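Local coordinates for uncharacterized protein (Peptoclostridium difficile, PDB 6N7M), which is of unknown function but is probably exported, being made with a predicted signal sequence, and forms an assembly of two copies, at residues V32-Y40 against G83-T91. Sequence-based numbering, arbitrary orientation.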
loop_
_atom_site.group_PDB
_atom_site.type_symbol
_atom_site.label_atom_id
_atom_site.label_comp_id
_atom_site.label_asym_id
_atom_site.label_seq_id
_atom_site.Cartn_x
_atom_site.Cartn_y
_atom_site.Cartn_z
ATOM N N VAL A 32 -10.607 0.490 -8.820
ATOM C CA VAL A 32 -9.331 0.245 -8.085
ATOM C C VAL A 32 -9.687 0.138 -6.608
ATOM O O VAL A 32 -10.409 1.042 -6.110
ATOM C CB VAL A 32 -8.290 1.353 -8.321
ATOM C CG1 VAL A 32 -7.048 1.138 -7.465
ATOM C CG2 VAL A 32 -7.919 1.491 -9.786
ATOM N N GLU A 33 -9.189 -0.908 -5.955
ATOM C CA GLU A 33 -9.489 -1.137 -4.535
ATOM C C GLU A 33 -8.874 0.027 -3.774
ATOM O O GLU A 33 -7.716 0.272 -3.974
ATOM C CB GLU A 33 -8.952 -2.490 -4.056
ATOM C CG GLU A 33 -9.445 -2.873 -2.670
ATOM C CD GLU A 33 -10.927 -3.201 -2.613
ATOM O OE1 GLU A 33 -11.463 -3.607 -3.663
ATOM O OE2 GLU A 33 -11.550 -3.024 -1.530
ATOM N N HIS A 34 -9.662 0.725 -2.983
ATOM C CA HIS A 34 -9.086 1.874 -2.259
ATOM C C HIS A 34 -9.571 1.892 -0.828
ATOM O O HIS A 34 -10.542 1.274 -0.538
ATOM C CB HIS A 34 -9.384 3.177 -2.980
ATOM C CG HIS A 34 -10.829 3.449 -3.144
ATOM N ND1 HIS A 34 -11.584 2.861 -4.116
ATOM C CD2 HIS A 34 -11.652 4.265 -2.471
ATOM C CE1 HIS A 34 -12.807 3.300 -4.034
ATOM N NE2 HIS A 34 -12.864 4.169 -3.045
ATOM N N TYR A 35 -8.860 2.615 0.003
ATOM C CA TYR A 35 -9.178 2.707 1.442
ATOM C C TYR A 35 -10.437 3.520 1.719
ATOM O O TYR A 35 -10.698 4.519 1.005
ATOM C CB TYR A 35 -8.060 3.431 2.187
ATOM C CG TYR A 35 -6.835 2.602 2.459
ATOM C CD1 TYR A 35 -6.821 1.728 3.526
ATOM C CD2 TYR A 35 -5.693 2.722 1.687
ATOM C CE1 TYR A 35 -5.693 1.009 3.870
ATOM C CE2 TYR A 35 -4.564 1.982 1.993
ATOM C CZ TYR A 35 -4.568 1.122 3.084
ATOM O OH TYR A 35 -3.476 0.388 3.415
ATOM N N THR A 36 -11.087 3.142 2.802
ATOM C CA THR A 36 -12.191 3.958 3.371
ATOM C C THR A 36 -11.484 4.893 4.349
ATOM O O THR A 36 -10.318 4.644 4.679
ATOM C CB THR A 36 -13.270 3.145 4.100
ATOM O OG1 THR A 36 -12.750 2.566 5.296
ATOM C CG2 THR A 36 -13.845 2.023 3.260
ATOM N N TYR A 37 -12.168 5.948 4.760
ATOM C CA TYR A 37 -11.576 6.874 5.739
ATOM C C TYR A 37 -11.205 6.066 6.987
ATOM O O TYR A 37 -10.080 6.213 7.514
ATOM C CB TYR A 37 -12.575 7.991 6.029
ATOM C CG TYR A 37 -12.037 8.999 7.000
ATOM C CD1 TYR A 37 -12.037 8.763 8.354
ATOM C CD2 TYR A 37 -11.446 10.158 6.533
ATOM C CE1 TYR A 37 -11.511 9.688 9.239
ATOM C CE2 TYR A 37 -10.902 11.091 7.404
ATOM C CZ TYR A 37 -10.934 10.849 8.760
ATOM O OH TYR A 37 -10.378 11.762 9.597
ATOM N N GLU A 38 -12.134 5.235 7.463
ATOM C CA GLU A 38 -11.895 4.459 8.713
ATOM C C GLU A 38 -10.687 3.533 8.560
ATOM O O GLU A 38 -9.900 3.449 9.518
ATOM C CB GLU A 38 -13.127 3.638 9.072
ATOM C CG GLU A 38 -12.946 2.689 10.239
ATOM C CD GLU A 38 -14.254 2.111 10.762
ATOM O OE1 GLU A 38 -15.286 2.816 10.717
ATOM O OE2 GLU A 38 -14.244 0.945 11.174
ATOM N N GLU A 39 -10.602 2.832 7.432
ATOM C CA GLU A 39 -9.498 1.883 7.192
ATOM C C GLU A 39 -8.167 2.626 7.168
ATOM O O GLU A 39 -7.199 2.134 7.779
ATOM C CB GLU A 39 -9.717 1.154 5.873
ATOM C CG GLU A 39 -10.780 0.083 5.908
ATOM C CD GLU A 39 -11.074 -0.521 4.538
ATOM O OE1 GLU A 39 -10.697 0.106 3.479
ATOM O OE2 GLU A 39 -11.683 -1.602 4.506
ATOM N N TYR A 40 -8.123 3.778 6.508
ATOM C CA TYR A 40 -6.837 4.487 6.382
ATOM C C TYR A 40 -6.458 5.127 7.713
ATOM O O TYR A 40 -5.257 5.159 8.062
ATOM C CB TYR A 40 -6.916 5.498 5.259
ATOM C CG TYR A 40 -5.573 5.929 4.748
ATOM C CD1 TYR A 40 -4.701 5.027 4.160
ATOM C CD2 TYR A 40 -5.181 7.256 4.819
ATOM C CE1 TYR A 40 -3.463 5.418 3.693
ATOM C CE2 TYR A 40 -3.951 7.670 4.341
ATOM C CZ TYR A 40 -3.092 6.753 3.763
ATOM O OH TYR A 40 -1.888 7.144 3.257
ATOM N N GLY A 83 -12.728 13.071 -1.677
ATOM C CA GLY A 83 -12.998 11.729 -2.240
ATOM C C GLY A 83 -11.738 11.090 -2.792
ATOM O O GLY A 83 -11.820 10.273 -3.755
ATOM N N LEU A 84 -10.589 11.470 -2.251
ATOM C CA LEU A 84 -9.297 10.878 -2.700
ATOM C C LEU A 84 -9.344 9.346 -2.584
ATOM O O LEU A 84 -9.833 8.809 -1.582
ATOM C CB LEU A 84 -8.142 11.477 -1.888
ATOM C CG LEU A 84 -6.761 10.927 -2.249
ATOM C CD1 LEU A 84 -6.365 11.324 -3.663
ATOM C CD2 LEU A 84 -5.705 11.373 -1.273
ATOM N N LYS A 85 -8.972 8.670 -3.666
ATOM C CA LYS A 85 -8.914 7.199 -3.751
ATOM C C LYS A 85 -7.447 6.787 -3.553
ATOM O O LYS A 85 -6.609 7.109 -4.403
ATOM C CB LYS A 85 -9.469 6.729 -5.108
ATOM C CG LYS A 85 -10.890 7.186 -5.440
ATOM C CD LYS A 85 -11.927 6.664 -4.489
ATOM C CE LYS A 85 -13.313 7.227 -4.729
ATOM N NZ LYS A 85 -13.383 8.671 -4.404
ATOM N N ILE A 86 -7.127 6.273 -2.373
ATOM C CA ILE A 86 -5.759 5.801 -2.024
ATOM C C ILE A 86 -5.794 4.300 -2.246
ATOM O O ILE A 86 -6.549 3.624 -1.537
ATOM C CB ILE A 86 -5.388 6.164 -0.575
ATOM C CG1 ILE A 86 -5.473 7.679 -0.376
ATOM C CG2 ILE A 86 -4.004 5.618 -0.217
ATOM C CD1 ILE A 86 -5.215 8.118 1.035
HETATM N N MSE A 87 -5.048 3.820 -3.239
HETATM C CA MSE A 87 -5.089 2.383 -3.553
HETATM C C MSE A 87 -4.748 1.540 -2.328
HETATM O O MSE A 87 -3.761 1.841 -1.636
HETATM C CB MSE A 87 -4.143 2.046 -4.705
HETATM C CG MSE A 87 -4.199 0.584 -5.045
HETATM SE SE MSE A 87 -3.119 0.275 -6.624
HETATM C CE MSE A 87 -1.368 1.038 -6.211
ATOM N N LYS A 88 -5.565 0.513 -2.090
ATOM C CA LYS A 88 -5.395 -0.379 -0.910
ATOM C C LYS A 88 -4.577 -1.591 -1.332
ATOM O O LYS A 88 -4.730 -2.065 -2.455
ATOM C CB LYS A 88 -6.777 -0.796 -0.394
ATOM C CG LYS A 88 -6.836 -1.477 0.951
ATOM C CD LYS A 88 -8.249 -1.705 1.430
ATOM C CE LYS A 88 -8.317 -2.268 2.831
ATOM N NZ LYS A 88 -7.652 -3.595 2.907
ATOM N N PRO A 89 -3.682 -2.123 -0.472
ATOM C CA PRO A 89 -2.947 -3.332 -0.829
ATOM C C PRO A 89 -3.940 -4.486 -1.028
ATOM O O PRO A 89 -4.990 -4.504 -0.381
ATOM C CB PRO A 89 -2.044 -3.614 0.381
ATOM C CG PRO A 89 -2.009 -2.314 1.169
ATOM C CD PRO A 89 -3.307 -1.599 0.850
ATOM N N ILE A 90 -3.604 -5.412 -1.923
ATOM C CA ILE A 90 -4.388 -6.672 -2.103
ATOM C C ILE A 90 -3.496 -7.809 -1.585
ATOM O O ILE A 90 -2.270 -7.800 -1.924
ATOM C CB ILE A 90 -4.825 -6.892 -3.568
ATOM C CG1 ILE A 90 -5.706 -5.747 -4.071
ATOM C CG2 ILE A 90 -5.514 -8.240 -3.719
ATOM C CD1 ILE A 90 -6.298 -5.981 -5.458
ATOM N N THR A 91 -4.072 -8.692 -0.757
ATOM C CA THR A 91 -3.382 -9.883 -0.178
ATOM C C THR A 91 -3.706 -11.099 -1.054
ATOM O O THR A 91 -4.797 -11.109 -1.671
ATOM C CB THR A 91 -3.818 -10.139 1.265
ATOM O OG1 THR A 91 -3.722 -8.924 2.003
ATOM C CG2 THR A 91 -3.009 -11.217 1.943
HETATM O O HOH W 1 -9.120 6.049 -0.325
#
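An isolated antiparallel beta bridge joins His34 to Met87, a non-hydrogen-bonded pair whose CA atoms lie 4.2 Å apart, where the lead-in to helix 37-51 meets the chain leaving helix 62-82. Two backbone bonds flank it: Lys88 N donates to Glu33 O at 2.9 Å, nearly straight at 172°, and Tyr35 N donates to Ile86 O at 3.0 Å. Beyond the second bond a water continues the link, giving its hydrogens to Tyr35 O and Leu84 O and accepting from Ile86 N.

The Tyr35 ring lies between two residues. Lys88 CG sits centrally over one face, 4.0 Å from the ring centroid, while Tyr40 CD1 meets the opposite face and Pro89 CD packs 3.2 Å from Tyr35 OH. Lys88 reaches this position with CG anti to its backbone N (chi1 -168°), and its extended chain then carries CE to 3.4 Å from Glu39 OE1, without a salt bridge. The same carboxylate accepts from Thr36 N, while Glu39 N donates to Thr36 OG1, a capping box at the start of helix 37-51.

Ile86 CD1 rests on one face of Tyr40, 3.6 Å from Tyr40 CE2, against a ring that also touches Met72 of helix 62-82 in the same chain. His34 ND1 donates in its ring plane to Val32 O at 2.9 Å, which fixes the imidazole's rotation. Lys85 CD lies over one face of that ring, toward its rim, so close that its detailed placement is doubtful. Val32 CG1 meets the CG of selenomethionine Met87, and both side chains pack on the second subunit. The arrangement is that of an antiparallel helical hairpin whose open end is crossed by a short beta bridge.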